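Local coordinates for protein Isomerase/lactonizing enzyme (Agrobacterium fabrum str. C58, PDB 2NQL) that belongs to the mandelate racemase/muconate lactonizing enzymes of the enolase superfamily and carries a bound sodium ion, at residues 6-18 and 378-388. Sequence-based numbering, arbitrary orientation. Where two conformers were deposited one is given.
Sequences ATVEVFTLTQPRK and SEAALGLIERI. With SO4 (sulfate ion), chain E.
Glu9 OE2 forms a salt bridge with Arg387 NH1 (3.0 Å), which lies in the guanidinium plane and uses the anti lone pair; the two planar groups lie 25° apart. Arg56 makes a second salt bridge to the same oxygen, so this carboxylate is shared by two arginines. The extended arginine chain lies beside Phe11. Val10 O accepts from Ile388 N at 3.1 Å and from a water that in turn accepts from Arg387 NH1, while Val10 CG1 packs on Ile388 CG2. Phe11 offers a flat apolar face to Ile385, whose CD1 sits 3.6 Å above the ring centre in a CH-pi contact; CG1 of Ile385, held between backbone N and carbonyl carbon (chi1 60°), directs it there. Thr12 N donates to Glu386 O and Glu386 N to Thr12 O, both at 2.9 Å, the hydrogen-bonded antiparallel pair. Threonine suits both sides: its hydroxyl joins a water held by Thr14 OG1 and Glu386 OE1, its CG2 packs on Ile388 CD1. Leu13 lays branched, apolar CD1 against Leu384 CB at 3.6 Å. Strand 386-387 thus edges the N-terminal domain's sheet beside 5-15, which pairs with 50-59 on its other side; helix 75-90 packs on Val10, and Trp66 of strand 64-70 touches Ile385.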
# COMPACT_ATOMS: atom_id res chain seq x y z
N ALA A 6 0.89 18.47 21.19
CA ALA A 6 -0.36 19.18 21.43
C ALA A 6 -1.23 19.12 20.16
O ALA A 6 -2.41 18.82 20.24
CB ALA A 6 -0.08 20.63 21.81
N THR A 7 -0.64 19.45 19.01
CA THR A 7 -1.40 19.63 17.77
C THR A 7 -0.66 19.05 16.55
O THR A 7 0.58 18.98 16.53
CB THR A 7 -1.76 21.12 17.49
OG1 THR A 7 -0.58 21.93 17.45
CG2 THR A 7 -2.72 21.68 18.54
N VAL A 8 -1.45 18.60 15.57
CA VAL A 8 -0.92 18.09 14.29
C VAL A 8 -1.77 18.77 13.22
O VAL A 8 -2.99 18.61 13.18
CB VAL A 8 -1.03 16.54 14.19
CG1 VAL A 8 -0.49 16.03 12.84
CG2 VAL A 8 -0.31 15.84 15.35
N GLU A 9 -1.12 19.58 12.39
CA GLU A 9 -1.83 20.36 11.37
C GLU A 9 -1.34 19.91 9.99
O GLU A 9 -0.12 19.80 9.78
CB GLU A 9 -1.52 21.85 11.53
CG GLU A 9 -2.06 22.51 12.81
CD GLU A 9 -1.45 23.88 13.00
OE1 GLU A 9 -0.40 23.97 13.67
OE2 GLU A 9 -2.01 24.84 12.44
N VAL A 10 -2.27 19.64 9.07
CA VAL A 10 -1.89 19.17 7.72
C VAL A 10 -2.17 20.24 6.67
O VAL A 10 -3.21 20.91 6.71
CB VAL A 10 -2.68 17.89 7.32
CG1 VAL A 10 -2.03 17.24 6.11
CG2 VAL A 10 -2.65 16.88 8.48
N PHE A 11 -1.23 20.38 5.73
CA PHE A 11 -1.31 21.40 4.68
C PHE A 11 -0.88 20.80 3.35
O PHE A 11 -0.17 19.80 3.32
CB PHE A 11 -0.36 22.57 4.94
CG PHE A 11 -0.57 23.25 6.26
CD1 PHE A 11 -1.46 24.32 6.37
CD2 PHE A 11 0.17 22.86 7.37
CE1 PHE A 11 -1.63 24.98 7.60
CE2 PHE A 11 -0.01 23.50 8.62
CZ PHE A 11 -0.91 24.56 8.72
N THR A 12 -1.32 21.44 2.27
CA THR A 12 -0.66 21.25 0.97
C THR A 12 0.06 22.54 0.57
O THR A 12 -0.32 23.64 0.98
CB THR A 12 -1.64 20.87 -0.15
OG1 THR A 12 -2.72 21.81 -0.16
CG2 THR A 12 -2.17 19.46 0.11
N LEU A 13 1.12 22.36 -0.18
CA LEU A 13 1.77 23.47 -0.91
C LEU A 13 1.72 23.09 -2.38
O LEU A 13 2.26 22.07 -2.78
CB LEU A 13 3.22 23.63 -0.41
CG LEU A 13 4.14 24.63 -1.16
CD1 LEU A 13 3.44 25.95 -1.33
CD2 LEU A 13 5.47 24.83 -0.39
N THR A 14 1.05 23.93 -3.17
CA THR A 14 0.85 23.66 -4.59
C THR A 14 1.42 24.86 -5.33
O THR A 14 1.12 26.00 -4.98
CB THR A 14 -0.66 23.56 -4.95
OG1 THR A 14 -1.31 22.65 -4.05
CG2 THR A 14 -0.84 23.03 -6.37
N GLN A 15 2.25 24.58 -6.34
CA GLN A 15 2.80 25.63 -7.20
C GLN A 15 2.88 25.13 -8.64
O GLN A 15 3.00 23.91 -8.89
CB GLN A 15 4.21 26.00 -6.75
CG GLN A 15 4.29 26.71 -5.38
CD GLN A 15 5.49 27.60 -5.29
OE1 GLN A 15 6.62 27.13 -5.14
NE2 GLN A 15 5.28 28.89 -5.42
N PRO A 16 2.90 26.08 -9.60
CA PRO A 16 3.17 25.69 -11.01
C PRO A 16 4.51 24.98 -11.15
O PRO A 16 5.46 25.29 -10.43
CB PRO A 16 3.24 27.05 -11.73
CG PRO A 16 2.39 27.96 -10.92
CD PRO A 16 2.68 27.54 -9.47
N ARG A 17 4.58 24.01 -12.06
CA ARG A 17 5.84 23.35 -12.42
C ARG A 17 6.71 24.41 -13.12
O ARG A 17 6.19 25.27 -13.84
CB ARG A 17 5.61 22.18 -13.38
CG ARG A 17 4.56 21.15 -12.91
CD ARG A 17 5.05 19.72 -13.14
NE ARG A 17 6.38 19.60 -12.56
CZ ARG A 17 7.28 18.67 -12.84
NH1 ARG A 17 8.47 18.74 -12.24
NH2 ARG A 17 7.01 17.69 -13.68
N LYS A 18 8.02 24.35 -12.91
CA LYS A 18 8.90 25.35 -13.52
C LYS A 18 9.94 24.71 -14.42
O LYS A 18 10.96 25.32 -14.78
CB LYS A 18 9.54 26.24 -12.45
CG LYS A 18 8.58 27.22 -11.80
CD LYS A 18 9.23 27.87 -10.60
CE LYS A 18 8.22 28.33 -9.57
NZ LYS A 18 8.87 28.52 -8.25
N SER A 378 9.77 28.76 4.94
CA SER A 378 10.04 30.19 5.09
C SER A 378 8.72 30.93 5.28
O SER A 378 7.63 30.38 5.05
CB SER A 378 10.77 30.72 3.85
OG SER A 378 9.91 30.64 2.71
N GLU A 379 8.82 32.20 5.67
CA GLU A 379 7.64 33.06 5.74
C GLU A 379 6.87 33.11 4.41
O GLU A 379 5.62 33.07 4.41
CB GLU A 379 8.03 34.48 6.21
CG GLU A 379 6.90 35.31 6.79
CD GLU A 379 6.18 34.65 7.98
OE1 GLU A 379 6.84 34.17 8.93
OE2 GLU A 379 4.93 34.62 7.97
N ALA A 380 7.60 33.14 3.29
CA ALA A 380 6.98 33.05 1.96
C ALA A 380 6.19 31.75 1.79
O ALA A 380 5.04 31.79 1.34
CB ALA A 380 8.03 33.19 0.86
N ALA A 381 6.79 30.62 2.17
CA ALA A 381 6.09 29.32 2.10
C ALA A 381 4.82 29.32 2.97
O ALA A 381 3.77 28.82 2.54
CB ALA A 381 6.98 28.21 2.51
N LEU A 382 4.90 29.92 4.15
CA LEU A 382 3.73 29.98 5.06
C LEU A 382 2.58 30.77 4.48
O LEU A 382 1.42 30.50 4.80
CB LEU A 382 4.09 30.55 6.43
CG LEU A 382 5.01 29.75 7.35
CD1 LEU A 382 5.12 30.52 8.64
CD2 LEU A 382 4.52 28.32 7.60
N GLY A 383 2.89 31.72 3.59
CA GLY A 383 1.85 32.48 2.89
C GLY A 383 1.13 31.64 1.85
O GLY A 383 0.01 31.93 1.47
N LEU A 384 1.79 30.58 1.38
CA LEU A 384 1.28 29.77 0.26
C LEU A 384 0.53 28.50 0.69
O LEU A 384 -0.32 28.00 -0.04
CB LEU A 384 2.43 29.39 -0.67
CG LEU A 384 3.14 30.59 -1.31
CD1 LEU A 384 4.25 30.09 -2.25
CD2 LEU A 384 2.10 31.48 -2.02
N ILE A 385 0.84 27.97 1.86
CA ILE A 385 0.24 26.68 2.26
C ILE A 385 -1.28 26.81 2.45
O ILE A 385 -1.76 27.87 2.86
CB ILE A 385 0.94 26.08 3.49
CG1 ILE A 385 0.85 27.01 4.71
CG2 ILE A 385 2.40 25.72 3.10
CD1 ILE A 385 1.42 26.45 6.01
N GLU A 386 -2.02 25.74 2.14
CA GLU A 386 -3.48 25.71 2.36
C GLU A 386 -3.75 24.54 3.33
O GLU A 386 -3.15 23.48 3.20
CB GLU A 386 -4.21 25.38 1.04
CG GLU A 386 -4.10 26.42 -0.06
CD GLU A 386 -4.87 26.02 -1.34
OE1 GLU A 386 -4.43 25.10 -2.09
OE2 GLU A 386 -5.91 26.65 -1.62
N ARG A 387 -4.64 24.76 4.30
CA ARG A 387 -5.11 23.69 5.17
C ARG A 387 -5.81 22.60 4.37
O ARG A 387 -6.50 22.87 3.39
CB ARG A 387 -6.05 24.25 6.24
CG ARG A 387 -5.39 25.25 7.18
CD ARG A 387 -6.21 25.44 8.45
NE ARG A 387 -5.61 26.42 9.34
CZ ARG A 387 -4.61 26.16 10.17
NH1 ARG A 387 -4.09 24.94 10.22
NH2 ARG A 387 -4.13 27.11 10.96
N ILE A 388 -5.64 21.36 4.81
CA ILE A 388 -6.32 20.21 4.18
C ILE A 388 -6.76 19.24 5.30
O ILE A 388 -7.77 18.53 5.13
CB ILE A 388 -5.44 19.55 3.08
CG1 ILE A 388 -6.24 18.51 2.26
CG2 ILE A 388 -4.14 18.99 3.67
CD1 ILE A 388 -5.54 18.04 0.95
OXT ILE A 388 -6.15 19.19 6.39
S SO4 E . -6.63 28.10 3.77
O1 SO4 E . -6.51 27.66 2.38
O2 SO4 E . -6.37 29.54 3.86
O3 SO4 E . -7.98 27.82 4.27
O4 SO4 E . -5.67 27.39 4.58
O HOH W 1 -4.20 22.51 8.92
O HOH W 2 -2.18 23.91 -1.83
O HOH W 3 -0.44 26.10 -1.88